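Side-chain contacts in uncharacterized protein VPA0106 (Vibrio parahaemolyticus, PDB 3U07), which is of unknown function but carries an apparent signal sequence and pairs a DUF1254 with a DUF1214 family region, consistent with a role outside the cytoplasm: residues 31-36 / 240-245; 96-101 / 109-114; 120-125 / 136-141. The protein carries 2 engineered substitutions. All coordinates share one frame; numbering follows the deposited sequence.

Contact 1. Residues 31-36 / 240-245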
loop_
_atom_site.group_PDB
_atom_site.type_symbol
_atom_site.label_atom_id
_atom_site.label_comp_id
_atom_site.label_asym_id
_atom_site.label_seq_id
_atom_site.Cartn_x
_atom_site.Cartn_y
_atom_site.Cartn_z
ATOM N N GLU A 31 6.549 -20.462 16.797
ATOM C CA GLU A 31 7.175 -19.595 15.801
ATOM C C GLU A 31 6.213 -19.352 14.641
ATOM O O GLU A 31 6.046 -18.221 14.180
ATOM C CB GLU A 31 8.457 -20.226 15.249
ATOM C CG GLU A 31 9.135 -19.365 14.186
ATOM C CD GLU A 31 10.372 -20.018 13.590
ATOM O OE1 GLU A 31 10.880 -20.990 14.180
ATOM O OE2 GLU A 31 10.844 -19.547 12.535
ATOM N N ASP A 32 5.589 -20.422 14.159
ATOM C CA ASP A 32 4.651 -20.286 13.059
ATOM C C ASP A 32 3.424 -19.493 13.505
ATOM O O ASP A 32 2.876 -18.715 12.736
ATOM C CB ASP A 32 4.230 -21.663 12.537
ATOM C CG ASP A 32 5.380 -22.420 11.894
ATOM O OD1 ASP A 32 6.290 -21.770 11.338
ATOM O OD2 ASP A 32 5.366 -23.667 11.930
ATOM N N ALA A 33 2.999 -19.686 14.751
ATOM C CA ALA A 33 1.837 -18.966 15.270
ATOM C C ALA A 33 2.108 -17.469 15.234
ATOM O O ALA A 33 1.272 -16.690 14.785
ATOM C CB ALA A 33 1.524 -19.413 16.703
ATOM N N TYR A 34 3.286 -17.060 15.699
ATOM C CA TYR A 34 3.612 -15.649 15.687
ATOM C C TYR A 34 3.711 -15.108 14.257
ATOM O O TYR A 34 3.259 -13.996 13.978
ATOM C CB TYR A 34 4.932 -15.374 16.408
ATOM C CG TYR A 34 5.350 -13.928 16.276
ATOM C CD1 TYR A 34 4.747 -12.934 17.047
ATOM C CD2 TYR A 34 6.289 -13.541 15.323
ATOM C CE1 TYR A 34 5.070 -11.588 16.867
ATOM C CE2 TYR A 34 6.618 -12.194 15.136
ATOM C CZ TYR A 34 6.005 -11.230 15.909
ATOM O OH TYR A 34 6.338 -9.908 15.724
ATOM N N ILE A 35 4.309 -15.882 13.354
ATOM C CA ILE A 35 4.452 -15.431 11.975
ATOM C C ILE A 35 3.080 -15.223 11.323
ATOM O O ILE A 35 2.906 -14.297 10.530
ATOM C CB ILE A 35 5.346 -16.406 11.164
ATOM C CG1 ILE A 35 6.808 -16.229 11.610
ATOM C CG2 ILE A 35 5.235 -16.115 9.664
ATOM C CD1 ILE A 35 7.753 -17.306 11.108
ATOM N N TYR A 36 2.105 -16.065 11.662
ATOM C CA TYR A 36 0.748 -15.891 11.132
ATOM C C TYR A 36 0.165 -14.603 11.729
ATOM O O TYR A 36 -0.434 -13.787 11.024
ATOM C CB TYR A 36 -0.156 -17.067 11.528
ATOM C CG TYR A 36 -1.630 -16.700 11.616
ATOM C CD1 TYR A 36 -2.421 -16.587 10.468
ATOM C CD2 TYR A 36 -2.213 -16.398 12.847
ATOM C CE1 TYR A 36 -3.759 -16.175 10.547
ATOM C CE2 TYR A 36 -3.549 -15.986 12.938
ATOM C CZ TYR A 36 -4.313 -15.874 11.787
ATOM O OH TYR A 36 -5.619 -15.445 11.892
ATOM N N GLN A 240 -4.065 -22.947 17.693
ATOM C CA GLN A 240 -4.937 -22.861 18.854
ATOM C C GLN A 240 -4.274 -23.138 20.205
ATOM O O GLN A 240 -4.533 -22.436 21.183
ATOM C CB GLN A 240 -6.119 -23.807 18.663
ATOM C CG GLN A 240 -7.270 -23.569 19.615
ATOM C CD GLN A 240 -8.486 -24.377 19.232
ATOM O OE1 GLN A 240 -8.559 -25.575 19.499
ATOM N NE2 GLN A 240 -9.444 -23.727 18.581
ATOM N N SER A 241 -3.427 -24.156 20.268
ATOM C CA SER A 241 -2.762 -24.502 21.523
ATOM C C SER A 241 -1.822 -23.397 21.986
ATOM O O SER A 241 -1.498 -23.296 23.167
ATOM C CB SER A 241 -1.979 -25.811 21.369
ATOM O OG SER A 241 -0.922 -25.678 20.431
ATOM N N ILE A 242 -1.393 -22.562 21.048
ATOM C CA ILE A 242 -0.491 -21.467 21.368
ATOM C C ILE A 242 -1.251 -20.332 22.045
ATOM O O ILE A 242 -0.654 -19.504 22.720
ATOM C CB ILE A 242 0.211 -20.932 20.091
ATOM C CG1 ILE A 242 1.000 -22.063 19.424
ATOM C CG2 ILE A 242 1.140 -19.778 20.436
ATOM C CD1 ILE A 242 2.087 -22.670 20.301
ATOM N N GLY A 243 -2.569 -20.300 21.868
ATOM C CA GLY A 243 -3.360 -19.247 22.486
ATOM C C GLY A 243 -3.904 -18.213 21.511
ATOM O O GLY A 243 -4.505 -17.216 21.921
ATOM N N VAL A 244 -3.680 -18.432 20.217
ATOM C CA VAL A 244 -4.180 -17.517 19.188
ATOM C C VAL A 244 -5.606 -17.959 18.915
ATOM O O VAL A 244 -5.837 -19.049 18.393
ATOM C CB VAL A 244 -3.367 -17.620 17.887
ATOM C CG1 VAL A 244 -3.852 -16.565 16.886
ATOM C CG2 VAL A 244 -1.889 -17.436 18.191
ATOM N N GLU A 245 -6.560 -17.106 19.259
ATOM C CA GLU A 245 -7.967 -17.447 19.105
ATOM C C GLU A 245 -8.799 -16.171 19.251
ATOM O O GLU A 245 -8.559 -15.385 20.165
ATOM C CB GLU A 245 -8.329 -18.446 20.200
ATOM C CG GLU A 245 -9.769 -18.903 20.234
ATOM C CD GLU A 245 -10.005 -19.866 21.379
ATOM O OE1 GLU A 245 -9.211 -20.817 21.517
ATOM O OE2 GLU A 245 -10.973 -19.673 22.137
#
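Ala-33 and Ile-242 form the tightest part of this contact. The methyl of Ala-33 sits in the fork of the isoleucine branch, its CB 3.8 Å from both CG1 and CG2 of Ile-242. Because the alanine is so short, helix and loop come close here, and the CA atoms of Ala-33 and Ile-242 are 7.0 Å apart. A little further along, the same methyl meets a branch of Val-244, with Ala-33 CB lying 4.2 Å from Val-244 CG2. The other branch of the valine comes up to the edge of the Tyr-36 ring, close to its plane, with Val-244 CG1 4.0 Å from Tyr-36 CE2. Tyr-36 carries CG roughly anti to the backbone N (chi1 153°), which swings the ring out from the helix toward the loop; its hydroxyl is then held by a hydrogen bond with Asp-232.

The contact is a helix-to-loop packing in a helix-rich region. The long N-terminal helix 26-52 lies against the turn that leaves helix 233-239, where Gly-243 N is hydrogen-bonded to Gln-240 O at 3.0 Å. Gly-243 has a positive phi (108°), at which a CB would press on the preceding carbonyl oxygen; on either side of it in sequence, Ile-242 and Val-244 both point their CB toward the helix. No hydrogen bond crosses between the segments, which bury 145 Å², both sides summed. The inner side is closed further by Leu-236, which touches both Tyr-36 and Val-244. On the outer side, Gln-240 and Ser-241 are exposed. Glu-31, partly exposed, makes a long, weak ion pair with Lys-265.

Contact 2. Residues 96-101 / 109-114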
loop_
_atom_site.group_PDB
_atom_site.type_symbol
_atom_site.label_atom_id
_atom_site.label_comp_id
_atom_site.label_asym_id
_atom_site.label_seq_id
_atom_site.Cartn_x
_atom_site.Cartn_y
_atom_site.Cartn_z
ATOM N N VAL A 96 -20.826 0.669 5.045
ATOM C CA VAL A 96 -20.398 2.028 4.753
ATOM C C VAL A 96 -20.205 2.140 3.251
ATOM O O VAL A 96 -19.708 1.218 2.597
ATOM C CB VAL A 96 -19.077 2.367 5.480
ATOM C CG1 VAL A 96 -17.994 1.399 5.058
ATOM C CG2 VAL A 96 -18.660 3.792 5.174
ATOM N N ILE A 97 -20.607 3.277 2.708
ATOM C CA ILE A 97 -20.510 3.511 1.284
ATOM C C ILE A 97 -19.539 4.634 0.952
ATOM O O ILE A 97 -19.628 5.739 1.487
ATOM C CB ILE A 97 -21.913 3.839 0.711
ATOM C CG1 ILE A 97 -22.810 2.605 0.840
ATOM C CG2 ILE A 97 -21.806 4.295 -0.736
ATOM C CD1 ILE A 97 -24.285 2.893 0.653
ATOM N N VAL A 98 -18.590 4.327 0.081
ATOM C CA VAL A 98 -17.619 5.309 -0.354
ATOM C C VAL A 98 -18.091 5.777 -1.719
ATOM O O VAL A 98 -18.305 4.965 -2.627
ATOM C CB VAL A 98 -16.209 4.694 -0.457
ATOM C CG1 VAL A 98 -15.226 5.727 -1.003
ATOM C CG2 VAL A 98 -15.759 4.209 0.924
ATOM N N SER A 99 -18.289 7.083 -1.850
ATOM C CA SER A 99 -18.749 7.660 -3.105
ATOM C C SER A 99 -17.576 8.211 -3.901
ATOM O O SER A 99 -16.755 8.970 -3.383
ATOM C CB SER A 99 -19.754 8.789 -2.845
ATOM O OG SER A 99 -20.882 8.327 -2.125
ATOM N N VAL A 100 -17.507 7.808 -5.165
ATOM C CA VAL A 100 -16.463 8.252 -6.075
ATOM C C VAL A 100 -17.139 8.766 -7.343
ATOM O O VAL A 100 -17.884 8.034 -7.999
ATOM C CB VAL A 100 -15.506 7.088 -6.431
ATOM C CG1 VAL A 100 -14.518 7.528 -7.499
ATOM C CG2 VAL A 100 -14.751 6.645 -5.182
ATOM N N PRO A 101 -16.895 10.038 -7.697
ATOM C CA PRO A 101 -17.472 10.678 -8.885
ATOM C C PRO A 101 -16.841 10.179 -10.176
ATOM O O PRO A 101 -15.711 9.694 -10.163
ATOM C CB PRO A 101 -17.150 12.152 -8.667
ATOM C CG PRO A 101 -15.797 12.086 -7.998
ATOM C CD PRO A 101 -16.020 10.980 -6.971
ATOM N N TRP A 109 -6.650 7.136 -11.260
ATOM C CA TRP A 109 -7.205 7.224 -9.912
ATOM C C TRP A 109 -7.404 5.817 -9.395
ATOM O O TRP A 109 -7.539 4.872 -10.176
ATOM C CB TRP A 109 -8.548 7.957 -9.889
ATOM C CG TRP A 109 -9.634 7.278 -10.677
ATOM C CD1 TRP A 109 -9.909 7.439 -12.005
ATOM C CD2 TRP A 109 -10.588 6.333 -10.181
ATOM N NE1 TRP A 109 -10.979 6.656 -12.366
ATOM C CE2 TRP A 109 -11.417 5.969 -11.266
ATOM C CE3 TRP A 109 -10.826 5.763 -8.923
ATOM C CZ2 TRP A 109 -12.467 5.053 -11.132
ATOM C CZ3 TRP A 109 -11.870 4.853 -8.789
ATOM C CH2 TRP A 109 -12.679 4.510 -9.888
ATOM N N ILE A 110 -7.412 5.675 -8.078
ATOM C CA ILE A 110 -7.606 4.365 -7.484
ATOM C C ILE A 110 -8.128 4.470 -6.057
ATOM O O ILE A 110 -7.710 5.348 -5.297
ATOM C CB ILE A 110 -6.282 3.553 -7.487
ATOM C CG1 ILE A 110 -6.525 2.147 -6.938
ATOM C CG2 ILE A 110 -5.214 4.286 -6.673
ATOM C CD1 ILE A 110 -5.409 1.183 -7.247
ATOM N N LEU A 111 -9.085 3.608 -5.726
ATOM C CA LEU A 111 -9.633 3.535 -4.372
ATOM C C LEU A 111 -9.090 2.186 -3.899
ATOM O O LEU A 111 -9.430 1.140 -4.449
ATOM C CB LEU A 111 -11.162 3.529 -4.385
ATOM C CG LEU A 111 -11.868 3.181 -3.064
ATOM C CD1 LEU A 111 -11.398 4.108 -1.949
ATOM C CD2 LEU A 111 -13.373 3.295 -3.260
ATOM N N HIS A 112 -8.231 2.217 -2.889
ATOM C CA HIS A 112 -7.598 1.004 -2.389
ATOM C C HIS A 112 -7.906 0.757 -0.914
ATOM O O HIS A 112 -7.649 1.613 -0.073
ATOM C CB HIS A 112 -6.087 1.139 -2.605
ATOM C CG HIS A 112 -5.282 0.004 -2.060
ATOM N ND1 HIS A 112 -4.015 0.180 -1.541
ATOM C CD2 HIS A 112 -5.544 -1.320 -1.968
ATOM C CE1 HIS A 112 -3.536 -0.986 -1.149
ATOM N NE2 HIS A 112 -4.445 -1.914 -1.398
ATOM N N THR A 113 -8.456 -0.416 -0.603
ATOM C CA THR A 113 -8.778 -0.750 0.778
ATOM C C THR A 113 -8.140 -2.068 1.167
ATOM O O THR A 113 -8.010 -2.970 0.343
ATOM C CB THR A 113 -10.316 -0.862 1.012
ATOM O OG1 THR A 113 -10.876 -1.811 0.095
ATOM C CG2 THR A 113 -10.999 0.493 0.817
HETATM N N MSE A 114 -7.739 -2.168 2.431
HETATM C CA MSE A 114 -7.111 -3.381 2.944
HETATM C C MSE A 114 -7.665 -3.680 4.324
HETATM O O MSE A 114 -8.018 -2.761 5.066
HETATM C CB MSE A 114 -5.590 -3.199 3.022
HETATM C CG MSE A 114 -4.937 -3.019 1.654
HETATM SE SE MSE A 114 -3.005 -2.832 1.752
HETATM C CE MSE A 114 -3.013 -0.987 2.314
#
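Between Val-98 and Val-100, whose side chains both reach Leu-111, the hydroxyl OG of Ser-99 is gripped by hydrogen bonds with Gln-135 OE1 and Arg-189 NH2 on the reverse face of the strand. As alternation along a strand requires, the two valines point the other way, toward strand 109-115, where the contact is wholly apolar. Val-98 and Leu-111 reach toward each other tip to tip, CG1 of Val-98 standing 3.8 Å from CD2 of Leu-111. That same methyl also receives Val-100 at an angle, with Leu-111 CD2 4.1 Å from Val-100 CG2. The second branch of Val-100 lies over a face of the indole, CG1 being 4.0 Å from Trp-109 CZ3, a CH-pi type of approach. In Trp-109 CG stands between the backbone N and the carbonyl carbon (chi1 63°), which directs the six-membered ring beneath the valine. The rotation of the indole is further fixed by a hydrogen bond from NE1 to the carbonyl O of Gly-130.

The strands run almost exactly antiparallel, at 171°, yet their axes come no closer than 9.9 Å and share no backbone bond. They form a beta-arch, the two strands facing each other through their side chains across a beta sandwich. Strand 96-100 belongs to one layer, between strands 134-140 and 187-190; strand 109-115 lies in the other, between 161-169 and 120-125, and Leu-164 of strand 161-169 touches both Val-98 and Leu-111.

Contact 3. Residues 120-125 / 136-141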
loop_
_atom_site.group_PDB
_atom_site.type_symbol
_atom_site.label_atom_id
_atom_site.label_comp_id
_atom_site.label_asym_id
_atom_site.label_seq_id
_atom_site.Cartn_x
_atom_site.Cartn_y
_atom_site.Cartn_z
ATOM N N THR A 120 -5.454 -6.895 0.588
ATOM C CA THR A 120 -6.157 -5.871 -0.172
ATOM C C THR A 120 -7.536 -6.498 -0.455
ATOM O O THR A 120 -7.616 -7.651 -0.886
ATOM C CB THR A 120 -5.429 -5.565 -1.503
ATOM O OG1 THR A 120 -4.314 -4.695 -1.247
ATOM C CG2 THR A 120 -6.376 -4.907 -2.496
ATOM N N ASN A 121 -8.616 -5.778 -0.164
ATOM C CA ASN A 121 -9.947 -6.326 -0.426
ATOM C C ASN A 121 -10.728 -5.519 -1.452
ATOM O O ASN A 121 -11.867 -5.839 -1.778
ATOM C CB ASN A 121 -10.765 -6.492 0.872
ATOM C CG ASN A 121 -10.819 -5.230 1.727
ATOM O OD1 ASN A 121 -10.570 -4.117 1.262
ATOM N ND2 ASN A 121 -11.178 -5.408 2.995
ATOM N N ALA A 122 -10.105 -4.466 -1.965
ATOM C CA ALA A 122 -10.729 -3.660 -3.000
ATOM C C ALA A 122 -9.704 -2.753 -3.661
ATOM O O ALA A 122 -8.847 -2.164 -2.996
ATOM C CB ALA A 122 -11.870 -2.834 -2.432
ATOM N N ALA A 123 -9.790 -2.661 -4.981
ATOM C CA ALA A 123 -8.901 -1.807 -5.755
ATOM C C ALA A 123 -9.685 -1.339 -6.973
ATOM O O ALA A 123 -9.538 -1.889 -8.062
ATOM C CB ALA A 123 -7.658 -2.583 -6.193
ATOM N N PHE A 124 -10.547 -0.348 -6.772
ATOM C CA PHE A 124 -11.339 0.200 -7.864
ATOM C C PHE A 124 -10.492 1.304 -8.474
ATOM O O PHE A 124 -9.967 2.154 -7.754
ATOM C CB PHE A 124 -12.653 0.787 -7.340
ATOM C CG PHE A 124 -13.554 -0.227 -6.697
ATOM C CD1 PHE A 124 -14.133 -1.243 -7.458
ATOM C CD2 PHE A 124 -13.810 -0.181 -5.326
ATOM C CE1 PHE A 124 -14.956 -2.200 -6.862
ATOM C CE2 PHE A 124 -14.631 -1.131 -4.721
ATOM C CZ PHE A 124 -15.206 -2.146 -5.488
ATOM N N SER A 125 -10.345 1.297 -9.793
ATOM C CA SER A 125 -9.531 2.329 -10.418
ATOM C C SER A 125 -9.710 2.467 -11.918
ATOM O O SER A 125 -10.352 1.639 -12.578
ATOM C CB SER A 125 -8.050 2.073 -10.129
ATOM O OG SER A 125 -7.462 1.304 -11.159
ATOM N N PHE A 136 -19.561 2.658 -3.783
ATOM C CA PHE A 136 -18.976 1.396 -3.361
ATOM C C PHE A 136 -19.286 1.115 -1.907
ATOM O O PHE A 136 -18.877 1.852 -1.013
ATOM C CB PHE A 136 -17.466 1.442 -3.622
ATOM C CG PHE A 136 -17.124 1.770 -5.055
ATOM C CD1 PHE A 136 -17.291 0.818 -6.053
ATOM C CD2 PHE A 136 -16.678 3.039 -5.409
ATOM C CE1 PHE A 136 -17.019 1.124 -7.391
ATOM C CE2 PHE A 136 -16.403 3.354 -6.747
ATOM C CZ PHE A 136 -16.575 2.392 -7.736
HETATM N N MSE A 137 -20.033 0.042 -1.678
HETATM C CA MSE A 137 -20.425 -0.307 -0.328
HETATM C C MSE A 137 -19.555 -1.396 0.271
HETATM O O MSE A 137 -19.332 -2.436 -0.341
HETATM C CB MSE A 137 -21.901 -0.745 -0.306
HETATM C CG MSE A 137 -22.468 -0.935 1.099
HETATM SE SE MSE A 137 -24.385 -1.360 1.134
HETATM C CE MSE A 137 -24.207 -3.261 1.122
ATOM N N PHE A 138 -19.061 -1.130 1.473
ATOM C CA PHE A 138 -18.238 -2.076 2.203
ATOM C C PHE A 138 -19.086 -2.582 3.359
ATOM O O PHE A 138 -19.599 -1.792 4.152
ATOM C CB PHE A 138 -16.979 -1.383 2.731
ATOM C CG PHE A 138 -16.091 -0.875 1.646
ATOM C CD1 PHE A 138 -16.423 0.282 0.946
ATOM C CD2 PHE A 138 -14.960 -1.596 1.268
ATOM C CE1 PHE A 138 -15.641 0.718 -0.122
ATOM C CE2 PHE A 138 -14.167 -1.171 0.200
ATOM C CZ PHE A 138 -14.510 -0.014 -0.496
ATOM N N ALA A 139 -19.241 -3.897 3.446
ATOM C CA ALA A 139 -20.045 -4.482 4.506
ATOM C C ALA A 139 -19.309 -5.630 5.151
ATOM O O ALA A 139 -18.480 -6.284 4.509
ATOM C CB ALA A 139 -21.386 -4.971 3.940
ATOM N N ALA A 140 -19.621 -5.846 6.429
ATOM C CA ALA A 140 -19.008 -6.913 7.139
ATOM C C ALA A 140 -19.467 -8.144 6.438
ATOM O O ALA A 140 -20.583 -8.225 5.849
ATOM C CB ALA A 140 -19.403 -6.979 8.593
ATOM N N GLN A 141 -18.582 -9.088 6.477
ATOM C CA GLN A 141 -18.844 -10.330 5.856
ATOM C C GLN A 141 -20.170 -10.985 6.253
ATOM O O GLN A 141 -20.812 -11.572 5.390
ATOM C CB GLN A 141 -17.640 -11.189 6.136
ATOM C CG GLN A 141 -17.701 -12.493 5.425
ATOM C CD GLN A 141 -17.603 -12.348 3.915
ATOM O OE1 GLN A 141 -18.600 -12.391 3.205
ATOM N NE2 GLN A 141 -16.388 -12.177 3.421
#
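Phe-124 and Phe-136 both place CG anti to the carbonyl carbon and beside the backbone N (chi1 -63° and -55°), and these matching torsions lay the two rings face to face between the strands. The side chains run alongside one another in opposing senses and form an offset stack, with centroids 4.1 Å apart and planes inclined by 19°. The stack is displaced: Phe-136 CD1 stands 3.5 Å above the centre of the Phe-124 ring, whereas Phe-124 CD2 lies toward the rim of the Phe-136 ring. The closest pair is Phe-124 CE2 and Phe-136 CD1, at 3.6 Å. Phe-138 adds a looser third ring, its CZ approaching the edge of Phe-124 at 4.4 Å from CE2 of Phe-124. The edge of Phe-138 is met by the methyl of Ala-122, with CE2 of Phe-138 3.9 Å from Ala-122 CB.

A classic beta bulge sets Asn-121 and Ala-122 opposite the single residue Thr-113 of strand 109-115, next to the point where the methyl meets Phe-138. At the far end, Ser-125 occupies the N-cap position of helix 126-129, its OG hydrogen-bonded to Arg-127 N. Strand 120-125 is the outermost strand of its sheet, beside 109-115; strand 134-140 runs in the facing sheet between 153-157 and 96-100, and Val-155 of strand 153-157 packs against both Phe-124 and Phe-138.

How the contacts relate
From the N terminus, helix 26-52 enters first and supplies one half of contact 1, which is not completed until residues 240-245, 204 residues later. Contacts 2 and 3 both nest inside this long loop, one after the other without crossing. Contact 2 closes a short loop of seven residues between segments 96-101 and 109-114; contact 3 follows, spanning ten residues that include helix 126-129. Together they alternate between the same two sheets and bind them face to face, their centres 8 Å apart. Contact 1, centred 33 Å from contact 2 and 28 Å from contact 3, ties the N-terminal helix to the loop between helices 233-239 and 253-273.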